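Local coordinates for protein AF1502 (Archaeoglobus fulgidus, PDB 5A1Q) that is of unknown function but is a small all-helical protein related to the STAC domain, a domain associated with transmembrane solute transport and two-component signal transduction systems, at residues 11-16 with 65-70; 5-10 with 36-41; 28-33 with 44-49; 16-21 with 57-62. All blocks are in the same frame, centred on the assembly; numbering follows the deposited sequence.

Interaction 1 (11-16 with 65-70); sequences LDELKK and ERLEKE
On the outer flank of the helical fold, Glu13 of helix 7-18 and Arg66 of helix 57-70 are linked by a bridging water. That water donates to the carbonyl O of Glu13 (2.9 Å) and also to Glu13 OE1, while it accepts from Arg66 NH1 at 3.0 Å, lying in the guanidinium plane at its edge. A direct ion pair is not made here: Glu13 OE1 stays 4.7 Å from Arg66 NH1 and instead approaches the aliphatic Arg66 CD at 4.0 Å. The carboxylate and guanidinium planes are turned 55° apart. The contact joins the first and last helices of this four-helix domain, whose local axes come no nearer than 11.7 Å and run at 132° to each other. The Glu13 chain is bent at its second torsion (chi2 -82°), which places CD, whereas Arg66 runs extended from CG to NE and spans the gap. Beneath the polar layer the buried Leu67 offers CD2 to Glu13 CG at 4.3 Å. Glu13 and Glu70 also reach toward each other tip to tip, OE2 to OE2 at 3.9 Å; Lys9, in a salt bridge with Glu13 OE2, would be expected to ease the repulsion. Arg66 has its own salt bridge to Glu17, one helical turn further along helix 7-18.

Interaction 2 (5-10 with 36-41); sequences ITYKKL and DDVDDS
Val38 is the wedge of this contact, pushed from the loop between helices 22-33 and 43-51 against the start of helix 7-18, where Tyr7 and Leu10 receive it. Here the fit is close. Val38 CB lies 3.5 Å from Tyr7 N, and its two methyls divide the work. CG1, anti to the backbone N (chi1 178°), meets Leu10 CD2 at 3.7 Å and Ile5 CG2 at 4.1 Å; CG2 sits 4.0 Å from Tyr7 CB, at the edge of the ring and near its plane. The Val38 side chain crosses those of Tyr7 and Leu10 at about a right angle, and Tyr43, Ile46 and Met30 add further contacts to it, so that this branched residue fixes the loop to the core of the four-helix fold. Thr6 is the N-cap of helix 7-18: its OG1 accepts from Lys9 N at 3.0 Å. The Tyr7 hydroxyl is hydrogen-bonded to Asn27 on helix 22-33.

Toward the solvent side the packing thins and a single polar bond takes over. Ile5 N donates almost straight (178°) to OD1 of the exposed Asp40 at 3.0 Å, approaching on the syn side but tilted 35° out of the carboxylate plane. The same OD1 also touches Ile5 CG1 at 3.5 Å, the two side chains crossing at about a right angle. Asn42 also holds the loop, bonded to Asp37 O through its ND2 and to Asp39 N through its OD1.

Interaction 3 (28-33 with 44-49); sequences KAMESL and KEILSV
The carbonyl O of Glu45 is gripped twice within helix 43-51, by Ser48 OG at 2.6 Å and by Val49 N in a longer helical bond of 3.3 Å. The hydroxyl comes in well off the carbonyl axis, with a C=O...donor angle of 119°, and bonds within its own helix; Ile46 and Val49, on either side of Leu47 in sequence, meet helix 22-33. Across the interface Leu33 has the largest share of the contact. Its CD1 lies over the backbone at Ile46 CA (4.0 Å) and against Val49 CG2 (3.9 Å), and its CD2 touches the same Val49 methyl and Glu45 OE2. The Leu33 and Val49 side chains lie alongside one another, pointing opposite ways. This is the meeting of two consecutive helices of the fold, steeply crossed at 110°, with axes 9.4 Å apart. The small side chain of Ala29 allows close approach, its CB meeting Val49 CG1 at 4.1 Å. Further along, Ile46 CD1, which the CG1 branch carries outward (chi2 168°), reaches CG of Met30, a selenomethionine, at 3.8 Å. An alanine in place of Leu33 would probably open a gap beside Ile46 CA and Val49 CG2 and leave Glu45 OE2 without this apolar neighbour. Leu33 and Val49 both pack on Met52 of the second subunit, and Ser32 O accepts from Asn53 of that subunit, which ties the helix pair to the dimer.

Interaction 4 (16-21 with 57-62); sequences KEIGPI and REYVEI
Glu17 and Tyr59 cross obliquely where helix 7-18 ends against the first turns of helix 57-70, the first and last helices of the four-helix fold. The carboxylate and the ring are only 29° from coplanar, with Glu17 OE1 3.8 Å from Tyr59 CD1. The same ring carbon lies 3.7 Å from the carbonyl O of Glu17, so backbone and side chain of one residue both border this side of the tyrosine. Against Ile62 the glutamate is turned differently: the two side chains meet at about a right angle, and Ile62 CG2 sits 3.6 Å from Glu17 CD while Ile62 CD1 approaches OE1 at 3.8 Å. A bend at the second torsion of Glu17 (chi2 -61°) puts CD over this methyl. The charge itself is answered one turn beyond Ile62, where Arg66 forms a salt bridge with Glu17 OE2. An alanine in place of Glu17 would probably leave Arg66 without this partner and Ile62 CG2 and CD1 without this cover. Gly19, with positive phi, turns the chain out of the helix immediately after Ile18. Ile18 also comes against Tyr59, its CG1 resting 3.7 Å from Tyr59 CB. Deeper in, Ile18 CD1 touches Val60 CG2 at 4.3 Å.

In the fold
Interactions 1 and 4 are successive parts of one seam between helices 7-18 and 57-70, their centres about 9 Å apart, sharing Lys16 and joined by the ion pair of Arg66 with Glu17. Interaction 2 adjoins the other end of the seam, where Leu67 CD2 packs on Ile5 CD1 at 4.0 Å; its centre lies about 16 Å from that of interaction 4. Interaction 3 joins the two middle helices and meets interaction 2 where Val38 CG2 touches Met30 SE at 3.8 Å. It is tied to interaction 1 by the Glu68 OE2 to Lys44 NZ salt bridge (2.9 Å), and to interaction 4 by Leu47 O against Val60 CG1 (3.6 Å). Interaction 3 alone borders the second subunit.

Interaction 1 (11-16 with 65-70)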
loop_
_atom_site.group_PDB
_atom_site.type_symbol
_atom_site.label_atom_id
_atom_site.label_comp_id
_atom_site.label_asym_id
_atom_site.label_seq_id
_atom_site.Cartn_x
_atom_site.Cartn_y
_atom_site.Cartn_z
ATOM N N LEU A 11 8.530 12.668 3.600
ATOM C CA LEU A 11 8.814 12.832 2.189
ATOM C C LEU A 11 10.278 13.241 1.995
ATOM O O LEU A 11 10.943 12.716 1.088
ATOM C CB LEU A 11 7.907 13.906 1.620
ATOM C CG LEU A 11 8.167 14.217 0.150
ATOM C CD1 LEU A 11 8.025 12.982 -0.696
ATOM C CD2 LEU A 11 7.190 15.336 -0.272
ATOM N N ASP A 12 10.797 14.154 2.809
ATOM C CA ASP A 12 12.208 14.556 2.685
ATOM C C ASP A 12 13.177 13.364 2.907
ATOM O O ASP A 12 14.097 13.158 2.093
ATOM C CB ASP A 12 12.529 15.715 3.601
ATOM C CG ASP A 12 11.932 17.049 3.103
ATOM O OD1 ASP A 12 11.445 17.093 1.936
ATOM O OD2 ASP A 12 11.892 17.998 3.899
ATOM N N GLU A 13 12.915 12.527 3.903
ATOM C CA GLU A 13 13.767 11.343 4.113
ATOM C C GLU A 13 13.678 10.368 2.915
ATOM O O GLU A 13 14.701 9.818 2.509
ATOM C CB GLU A 13 13.428 10.600 5.426
ATOM C CG GLU A 13 13.743 11.383 6.685
ATOM C CD GLU A 13 15.202 11.316 7.109
ATOM O OE1 GLU A 13 16.013 10.639 6.448
ATOM O OE2 GLU A 13 15.529 11.947 8.134
ATOM N N LEU A 14 12.485 10.163 2.356
ATOM C CA LEU A 14 12.337 9.228 1.275
ATOM C C LEU A 14 12.976 9.740 0.006
ATOM O O LEU A 14 13.631 8.987 -0.733
ATOM C CB LEU A 14 10.852 8.904 1.059
ATOM C CG LEU A 14 10.112 8.081 2.114
ATOM C CD1 LEU A 14 8.598 8.200 1.964
ATOM C CD2 LEU A 14 10.485 6.619 1.999
ATOM N N LYS A 15 12.855 11.046 -0.254
ATOM C CA LYS A 15 13.446 11.618 -1.448
ATOM C C LYS A 15 14.955 11.538 -1.396
ATOM O O LYS A 15 15.567 11.348 -2.454
ATOM C CB LYS A 15 13.063 13.059 -1.624
ATOM C CG LYS A 15 11.662 13.277 -2.083
ATOM C CD LYS A 15 11.426 14.780 -2.140
ATOM C CE LYS A 15 10.381 15.105 -3.153
ATOM N NZ LYS A 15 10.099 16.567 -3.046
ATOM N N LYS A 16 15.540 11.647 -0.186
ATOM C CA LYS A 16 16.988 11.479 -0.039
ATOM C C LYS A 16 17.448 10.129 -0.613
ATOM O O LYS A 16 18.551 10.041 -1.190
ATOM C CB LYS A 16 17.387 11.615 1.437
ATOM C CG LYS A 16 18.822 12.012 1.715
ATOM C CD LYS A 16 18.885 13.021 2.849
ATOM C CE LYS A 16 18.475 14.414 2.375
ATOM N NZ LYS A 16 18.132 15.328 3.498
ATOM N N GLU A 65 15.562 2.980 9.485
ATOM C CA GLU A 65 16.696 2.953 10.341
ATOM C C GLU A 65 17.128 4.343 10.841
ATOM O O GLU A 65 17.409 4.512 12.019
ATOM C CB GLU A 65 17.876 2.252 9.602
ATOM C CG GLU A 65 17.779 0.725 9.688
ATOM C CD GLU A 65 18.662 -0.002 8.660
ATOM O OE1 GLU A 65 19.405 0.693 7.931
ATOM O OE2 GLU A 65 18.555 -1.254 8.554
ATOM N N ARG A 66 17.092 5.307 9.924
ATOM C CA ARG A 66 17.463 6.700 10.236
ATOM C C ARG A 66 16.460 7.329 11.186
ATOM O O ARG A 66 16.853 8.109 12.077
ATOM C CB ARG A 66 17.506 7.546 8.955
ATOM C CG ARG A 66 18.849 7.391 8.239
ATOM C CD ARG A 66 18.829 7.854 6.793
ATOM N NE ARG A 66 20.096 7.509 6.105
ATOM C CZ ARG A 66 20.399 7.856 4.848
ATOM N NH1 ARG A 66 19.532 8.571 4.113
ATOM N NH2 ARG A 66 21.575 7.489 4.313
ATOM N N LEU A 67 15.194 6.984 11.028
ATOM C CA LEU A 67 14.171 7.510 11.956
ATOM C C LEU A 67 14.314 6.909 13.321
ATOM O O LEU A 67 14.219 7.638 14.299
ATOM C CB LEU A 67 12.769 7.329 11.397
ATOM C CG LEU A 67 12.449 8.127 10.139
ATOM C CD1 LEU A 67 11.041 7.827 9.651
ATOM C CD2 LEU A 67 12.633 9.612 10.391
ATOM N N GLU A 68 14.600 5.601 13.400
ATOM C CA GLU A 68 14.867 4.937 14.678
ATOM C C GLU A 68 16.028 5.550 15.430
ATOM O O GLU A 68 15.993 5.713 16.660
ATOM C CB GLU A 68 15.140 3.438 14.464
ATOM C CG GLU A 68 13.900 2.603 14.168
ATOM C CD GLU A 68 13.080 2.250 15.410
ATOM O OE1 GLU A 68 13.521 2.555 16.543
ATOM O OE2 GLU A 68 11.982 1.661 15.250
ATOM N N LYS A 69 17.094 5.890 14.709
ATOM C CA LYS A 69 18.286 6.480 15.315
ATOM C C LYS A 69 18.024 7.847 15.949
ATOM O O LYS A 69 18.557 8.160 17.052
ATOM C CB LYS A 69 19.459 6.543 14.290
ATOM C CG LYS A 69 20.601 5.571 14.608
ATOM C CD LYS A 69 20.128 4.125 14.800
ATOM C CE LYS A 69 19.944 3.408 13.470
ATOM N NZ LYS A 69 18.875 2.370 13.519
ATOM N N GLU A 70 17.243 8.656 15.250
ATOM C CA GLU A 70 16.825 9.980 15.728
ATOM C C GLU A 70 15.829 9.929 16.911
ATOM O O GLU A 70 15.683 10.913 17.642
ATOM C CB GLU A 70 16.216 10.778 14.570
ATOM C CG GLU A 70 17.221 11.100 13.475
ATOM C CD GLU A 70 16.627 11.838 12.291
ATOM O OE1 GLU A 70 15.388 11.840 12.140
ATOM O OE2 GLU A 70 17.411 12.408 11.499
HETATM O O HOH W 1 16.640 9.120 4.597
#

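Interaction 2 (5-10 with 36-41)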
loop_
_atom_site.group_PDB
_atom_site.type_symbol
_atom_site.label_atom_id
_atom_site.label_comp_id
_atom_site.label_asym_id
_atom_site.label_seq_id
_atom_site.Cartn_x
_atom_site.Cartn_y
_atom_site.Cartn_z
ATOM N N ILE A 5 7.021 13.169 13.676
ATOM C CA ILE A 5 7.151 12.879 12.256
ATOM C C ILE A 5 6.015 13.670 11.556
ATOM O O ILE A 5 4.886 13.719 12.054
ATOM C CB ILE A 5 7.082 11.351 11.956
ATOM C CG1 ILE A 5 8.191 10.620 12.769
ATOM C CG2 ILE A 5 7.327 11.039 10.468
ATOM C CD1 ILE A 5 9.614 11.138 12.547
ATOM N N THR A 6 6.341 14.309 10.436
ATOM C CA THR A 6 5.366 15.026 9.609
ATOM C C THR A 6 5.432 14.469 8.180
ATOM O O THR A 6 6.376 13.761 7.759
ATOM C CB THR A 6 5.680 16.521 9.599
ATOM O OG1 THR A 6 6.982 16.696 9.012
ATOM C CG2 THR A 6 5.629 17.109 10.973
ATOM N N TYR A 7 4.428 14.826 7.367
ATOM C CA TYR A 7 4.525 14.553 5.975
ATOM C C TYR A 7 5.828 15.114 5.320
ATOM O O TYR A 7 6.510 14.402 4.572
ATOM C CB TYR A 7 3.290 15.093 5.246
ATOM C CG TYR A 7 3.363 14.951 3.745
ATOM C CD1 TYR A 7 3.883 15.982 2.931
ATOM C CD2 TYR A 7 2.814 13.889 3.143
ATOM C CE1 TYR A 7 3.922 15.834 1.538
ATOM C CE2 TYR A 7 2.920 13.676 1.750
ATOM C CZ TYR A 7 3.416 14.690 0.956
ATOM O OH TYR A 7 3.436 14.522 -0.398
ATOM N N LYS A 8 6.151 16.367 5.601
ATOM C CA LYS A 8 7.349 16.967 5.028
ATOM C C LYS A 8 8.587 16.168 5.438
ATOM O O LYS A 8 9.483 15.877 4.608
ATOM C CB LYS A 8 7.486 18.408 5.447
ATOM C CG LYS A 8 8.720 19.128 4.882
ATOM N N LYS A 9 8.661 15.802 6.714
ATOM C CA LYS A 9 9.826 15.073 7.204
ATOM C C LYS A 9 9.946 13.696 6.484
ATOM O O LYS A 9 11.045 13.329 5.994
ATOM C CB LYS A 9 9.787 14.942 8.744
ATOM C CG LYS A 9 10.791 13.972 9.311
ATOM C CD LYS A 9 12.171 14.567 9.296
ATOM C CE LYS A 9 13.061 13.858 10.298
ATOM N NZ LYS A 9 14.502 14.130 10.032
ATOM N N LEU A 10 8.838 12.949 6.369
ATOM C CA LEU A 10 8.862 11.651 5.852
ATOM C C LEU A 10 9.170 11.726 4.330
ATOM O O LEU A 10 10.000 10.968 3.823
ATOM C CB LEU A 10 7.545 10.946 6.195
ATOM C CG LEU A 10 7.484 9.537 5.707
ATOM C CD1 LEU A 10 8.596 8.752 6.400
ATOM C CD2 LEU A 10 6.142 8.900 5.964
ATOM N N ASP A 36 -4.942 10.642 5.724
ATOM C CA ASP A 36 -4.842 11.959 5.092
ATOM C C ASP A 36 -3.716 12.802 5.669
ATOM O O ASP A 36 -3.454 13.911 5.190
ATOM C CB ASP A 36 -6.137 12.760 5.155
ATOM C CG ASP A 36 -7.149 12.094 5.991
ATOM O OD1 ASP A 36 -6.813 11.758 7.162
ATOM O OD2 ASP A 36 -8.237 11.861 5.441
ATOM N N ASP A 37 -2.980 12.236 6.614
ATOM C CA ASP A 37 -1.783 12.911 7.069
ATOM C C ASP A 37 -0.750 11.884 7.532
ATOM O O ASP A 37 -1.012 10.673 7.495
ATOM C CB ASP A 37 -2.132 13.936 8.149
ATOM C CG ASP A 37 -2.536 13.315 9.490
ATOM O OD1 ASP A 37 -2.667 12.072 9.572
ATOM O OD2 ASP A 37 -2.735 14.095 10.494
ATOM N N VAL A 38 0.410 12.388 7.916
ATOM C CA VAL A 38 1.479 11.570 8.450
ATOM C C VAL A 38 1.724 12.055 9.859
ATOM O O VAL A 38 1.882 13.260 10.107
ATOM C CB VAL A 38 2.806 11.685 7.617
ATOM C CG1 VAL A 38 3.891 10.842 8.246
ATOM C CG2 VAL A 38 2.550 11.229 6.206
ATOM N N ASP A 39 1.764 11.106 10.812
ATOM C CA ASP A 39 2.058 11.454 12.186
ATOM C C ASP A 39 2.736 10.290 12.932
ATOM O O ASP A 39 3.044 9.276 12.310
ATOM C CB ASP A 39 0.792 11.904 12.937
ATOM C CG ASP A 39 -0.298 10.834 12.978
ATOM O OD1 ASP A 39 -0.035 9.610 12.895
ATOM O OD2 ASP A 39 -1.474 11.233 13.086
ATOM N N ASP A 40 3.059 10.527 14.218
ATOM C CA ASP A 40 3.764 9.465 14.974
ATOM C C ASP A 40 2.976 8.159 15.012
ATOM O O ASP A 40 3.557 7.067 15.087
ATOM C CB ASP A 40 4.071 9.916 16.367
ATOM C CG ASP A 40 5.161 10.990 16.439
ATOM O OD1 ASP A 40 6.000 11.074 15.501
ATOM O OD2 ASP A 40 5.156 11.678 17.514
ATOM N N SER A 41 1.655 8.262 14.960
ATOM C CA SER A 41 0.828 7.063 15.090
ATOM C C SER A 41 0.796 6.208 13.843
ATOM O O SER A 41 0.529 5.007 13.976
ATOM C CB SER A 41 -0.638 7.384 15.447
ATOM O OG SER A 41 -0.807 8.035 16.706
#

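Interaction 3 (28-33 with 44-49)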
loop_
_atom_site.group_PDB
_atom_site.type_symbol
_atom_site.label_atom_id
_atom_site.label_comp_id
_atom_site.label_asym_id
_atom_site.label_seq_id
_atom_site.Cartn_x
_atom_site.Cartn_y
_atom_site.Cartn_z
ATOM N N LYS A 28 0.458 7.440 -2.851
ATOM C CA LYS A 28 -0.359 6.266 -3.195
ATOM C C LYS A 28 -0.470 5.292 -1.963
ATOM O O LYS A 28 -1.554 4.708 -1.712
ATOM C CB LYS A 28 0.200 5.550 -4.396
ATOM C CG LYS A 28 0.096 6.396 -5.683
ATOM C CD LYS A 28 -1.259 6.520 -6.260
ATOM C CE LYS A 28 -1.297 7.492 -7.451
ATOM N NZ LYS A 28 -2.618 8.195 -7.413
ATOM N N ALA A 29 0.603 5.157 -1.158
ATOM C CA ALA A 29 0.510 4.306 0.022
ATOM C C ALA A 29 -0.517 4.909 1.024
ATOM O O ALA A 29 -1.337 4.222 1.597
ATOM C CB ALA A 29 1.882 4.178 0.679
HETATM N N MSE A 30 -0.339 6.216 1.316
HETATM C CA MSE A 30 -1.284 6.956 2.219
HETATM C C MSE A 30 -2.732 6.766 1.761
HETATM O O MSE A 30 -3.611 6.447 2.573
HETATM C CB MSE A 30 -0.931 8.501 2.279
HETATM C CG MSE A 30 0.302 8.660 3.054
HETATM SE SE MSE A 30 0.825 10.537 2.856
HETATM C CE MSE A 30 -0.778 11.204 3.773
ATOM N N GLU A 31 -2.975 6.968 0.483
ATOM C CA GLU A 31 -4.332 6.930 -0.088
ATOM C C GLU A 31 -4.905 5.483 0.006
ATOM O O GLU A 31 -6.078 5.324 0.363
ATOM C CB GLU A 31 -4.358 7.416 -1.494
ATOM C CG GLU A 31 -4.002 8.910 -1.696
ATOM C CD GLU A 31 -3.584 9.258 -3.103
ATOM O OE1 GLU A 31 -3.675 8.424 -4.038
ATOM O OE2 GLU A 31 -3.098 10.422 -3.276
ATOM N N SER A 32 -4.050 4.487 -0.280
ATOM C CA SER A 32 -4.509 3.069 -0.168
ATOM C C SER A 32 -4.937 2.749 1.248
ATOM O O SER A 32 -5.898 2.025 1.462
ATOM C CB SER A 32 -3.381 2.107 -0.554
ATOM O OG SER A 32 -2.997 2.322 -1.895
ATOM N N LEU A 33 -4.211 3.273 2.245
ATOM C CA LEU A 33 -4.494 3.034 3.635
ATOM C C LEU A 33 -5.622 3.886 4.235
ATOM O O LEU A 33 -6.145 3.524 5.304
ATOM C CB LEU A 33 -3.216 3.250 4.456
ATOM C CG LEU A 33 -2.082 2.280 4.198
ATOM C CD1 LEU A 33 -0.794 2.767 4.836
ATOM C CD2 LEU A 33 -2.361 0.881 4.648
ATOM N N LYS A 44 4.849 4.335 10.672
ATOM C CA LYS A 44 5.517 3.065 10.524
ATOM C C LYS A 44 4.658 2.180 9.614
ATOM O O LYS A 44 5.207 1.430 8.798
ATOM C CB LYS A 44 5.768 2.429 11.852
ATOM C CG LYS A 44 6.918 3.133 12.590
ATOM C CD LYS A 44 7.429 2.306 13.737
ATOM C CE LYS A 44 8.517 3.087 14.504
ATOM N NZ LYS A 44 9.228 2.356 15.571
ATOM N N GLU A 45 3.351 2.324 9.749
ATOM C CA GLU A 45 2.433 1.570 8.845
ATOM C C GLU A 45 2.562 1.989 7.405
ATOM O O GLU A 45 2.589 1.150 6.483
ATOM C CB GLU A 45 1.024 1.687 9.314
ATOM C CG GLU A 45 0.154 0.783 8.481
ATOM C CD GLU A 45 -1.111 0.392 9.188
ATOM O OE1 GLU A 45 -1.050 -0.069 10.355
ATOM O OE2 GLU A 45 -2.168 0.560 8.557
ATOM N N ILE A 46 2.624 3.289 7.154
ATOM C CA ILE A 46 2.937 3.760 5.825
ATOM C C ILE A 46 4.240 3.203 5.221
ATOM O O ILE A 46 4.296 2.642 4.098
ATOM C CB ILE A 46 2.914 5.309 5.749
ATOM C CG1 ILE A 46 1.540 5.871 6.205
ATOM C CG2 ILE A 46 3.450 5.779 4.369
ATOM C CD1 ILE A 46 1.605 7.382 6.411
ATOM N N LEU A 47 5.315 3.254 5.987
ATOM C CA LEU A 47 6.541 2.653 5.562
ATOM C C LEU A 47 6.455 1.144 5.395
ATOM O O LEU A 47 7.155 0.599 4.501
ATOM C CB LEU A 47 7.699 3.010 6.548
ATOM C CG LEU A 47 8.008 4.478 6.552
ATOM C CD1 LEU A 47 9.010 4.772 7.655
ATOM C CD2 LEU A 47 8.536 4.953 5.210
ATOM N N SER A 48 5.668 0.454 6.211
ATOM C CA SER A 48 5.522 -0.983 6.055
ATOM C C SER A 48 4.979 -1.329 4.627
ATOM O O SER A 48 5.394 -2.330 4.016
ATOM C CB SER A 48 4.667 -1.618 7.161
ATOM O OG SER A 48 3.255 -1.326 7.021
ATOM N N VAL A 49 4.031 -0.573 4.126
ATOM C CA VAL A 49 3.546 -0.759 2.737
ATOM C C VAL A 49 4.658 -0.590 1.710
ATOM O O VAL A 49 4.887 -1.433 0.884
ATOM C CB VAL A 49 2.323 0.138 2.400
ATOM C CG1 VAL A 49 1.889 0.054 0.950
ATOM C CG2 VAL A 49 1.214 -0.194 3.385
#

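Interaction 4 (16-21 with 57-62)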
loop_
_atom_site.group_PDB
_atom_site.type_symbol
_atom_site.label_atom_id
_atom_site.label_comp_id
_atom_site.label_asym_id
_atom_site.label_seq_id
_atom_site.Cartn_x
_atom_site.Cartn_y
_atom_site.Cartn_z
ATOM N N LYS A 16 15.540 11.647 -0.186
ATOM C CA LYS A 16 16.988 11.479 -0.039
ATOM C C LYS A 16 17.448 10.129 -0.613
ATOM O O LYS A 16 18.551 10.041 -1.190
ATOM C CB LYS A 16 17.387 11.615 1.437
ATOM C CG LYS A 16 18.822 12.012 1.715
ATOM C CD LYS A 16 18.885 13.021 2.849
ATOM C CE LYS A 16 18.475 14.414 2.375
ATOM N NZ LYS A 16 18.132 15.328 3.498
ATOM N N GLU A 17 16.671 9.072 -0.397
ATOM C CA GLU A 17 17.022 7.719 -0.861
ATOM C C GLU A 17 16.561 7.377 -2.308
ATOM O O GLU A 17 17.320 6.779 -3.091
ATOM C CB GLU A 17 16.456 6.684 0.131
ATOM C CG GLU A 17 17.103 6.715 1.503
ATOM C CD GLU A 17 18.580 6.425 1.414
ATOM O OE1 GLU A 17 18.947 5.465 0.713
ATOM O OE2 GLU A 17 19.363 7.193 1.986
ATOM N N ILE A 18 15.361 7.817 -2.674
ATOM C CA ILE A 18 14.569 7.323 -3.818
ATOM C C ILE A 18 14.442 8.390 -4.954
ATOM O O ILE A 18 14.076 8.072 -6.108
ATOM C CB ILE A 18 13.170 6.850 -3.315
ATOM C CG1 ILE A 18 13.296 5.498 -2.509
ATOM C CG2 ILE A 18 12.154 6.692 -4.406
ATOM C CD1 ILE A 18 12.133 5.298 -1.523
ATOM N N GLY A 19 14.685 9.653 -4.656
ATOM C CA GLY A 19 14.511 10.743 -5.619
ATOM C C GLY A 19 13.115 11.286 -5.647
ATOM O O GLY A 19 12.223 10.870 -4.866
ATOM N N PRO A 20 12.859 12.208 -6.597
ATOM C CA PRO A 20 11.569 12.907 -6.653
ATOM C C PRO A 20 10.303 12.022 -6.686
ATOM O O PRO A 20 9.232 12.400 -6.188
ATOM C CB PRO A 20 11.731 13.779 -7.923
ATOM C CG PRO A 20 13.149 13.983 -8.083
ATOM C CD PRO A 20 13.845 12.789 -7.516
ATOM N N ILE A 21 10.412 10.833 -7.295
ATOM C CA ILE A 21 9.302 9.910 -7.403
ATOM C C ILE A 21 8.761 9.454 -6.038
ATOM O O ILE A 21 7.687 8.939 -5.957
ATOM C CB ILE A 21 9.666 8.707 -8.305
ATOM C CG1 ILE A 21 8.449 7.929 -8.743
ATOM C CG2 ILE A 21 10.673 7.809 -7.684
ATOM C CD1 ILE A 21 7.707 8.530 -9.869
ATOM N N ARG A 57 12.416 -1.553 -1.319
ATOM C CA ARG A 57 12.565 -2.140 0.038
ATOM C C ARG A 57 13.878 -1.702 0.760
ATOM O O ARG A 57 13.774 -1.194 1.882
ATOM C CB ARG A 57 12.497 -3.657 0.001
ATOM C CG ARG A 57 12.795 -4.323 1.326
ATOM C CD ARG A 57 12.462 -5.811 1.233
ATOM N NE ARG A 57 13.220 -6.476 0.162
ATOM C CZ ARG A 57 12.781 -7.468 -0.619
ATOM N NH1 ARG A 57 11.545 -7.956 -0.511
ATOM N NH2 ARG A 57 13.603 -7.973 -1.537
ATOM N N GLU A 58 15.015 -1.808 0.106
ATOM C CA GLU A 58 16.264 -1.461 0.806
ATOM C C GLU A 58 16.295 0.003 1.203
ATOM O O GLU A 58 16.734 0.381 2.312
ATOM C CB GLU A 58 17.471 -1.779 -0.074
ATOM C CG GLU A 58 18.746 -1.819 0.747
ATOM C CD GLU A 58 19.983 -2.015 -0.082
ATOM O OE1 GLU A 58 20.519 -0.994 -0.571
ATOM O OE2 GLU A 58 20.413 -3.187 -0.224
ATOM N N TYR A 59 15.803 0.842 0.318
ATOM C CA TYR A 59 15.840 2.276 0.526
ATOM C C TYR A 59 14.889 2.663 1.666
ATOM O O TYR A 59 15.183 3.519 2.491
ATOM C CB TYR A 59 15.481 3.021 -0.789
ATOM C CG TYR A 59 16.360 2.604 -1.927
ATOM C CD1 TYR A 59 17.601 3.211 -2.079
ATOM C CD2 TYR A 59 16.047 1.520 -2.766
ATOM C CE1 TYR A 59 18.473 2.821 -3.074
ATOM C CE2 TYR A 59 16.912 1.139 -3.775
ATOM C CZ TYR A 59 18.124 1.791 -3.909
ATOM O OH TYR A 59 19.007 1.418 -4.898
ATOM N N VAL A 60 13.705 2.029 1.720
ATOM C CA VAL A 60 12.749 2.274 2.807
ATOM C C VAL A 60 13.317 1.783 4.152
ATOM O O VAL A 60 13.109 2.445 5.186
ATOM C CB VAL A 60 11.380 1.632 2.466
ATOM C CG1 VAL A 60 10.416 1.775 3.647
ATOM C CG2 VAL A 60 10.859 2.212 1.189
ATOM N N GLU A 61 14.053 0.659 4.173
ATOM C CA GLU A 61 14.689 0.107 5.352
ATOM C C GLU A 61 15.670 1.174 5.873
ATOM O O GLU A 61 15.759 1.435 7.081
ATOM C CB GLU A 61 15.402 -1.254 5.012
ATOM C CG GLU A 61 14.409 -2.431 4.820
ATOM C CD GLU A 61 14.904 -3.792 4.286
ATOM O OE1 GLU A 61 15.951 -3.914 3.594
ATOM O OE2 GLU A 61 14.167 -4.785 4.544
ATOM N N ILE A 62 16.426 1.790 4.959
ATOM C CA ILE A 62 17.392 2.845 5.355
ATOM C C ILE A 62 16.638 4.045 6.032
ATOM O O ILE A 62 17.062 4.515 7.092
ATOM C CB ILE A 62 18.268 3.286 4.157
ATOM C CG1 ILE A 62 19.206 2.133 3.812
ATOM C CG2 ILE A 62 18.995 4.601 4.541
ATOM C CD1 ILE A 62 19.962 2.317 2.528
#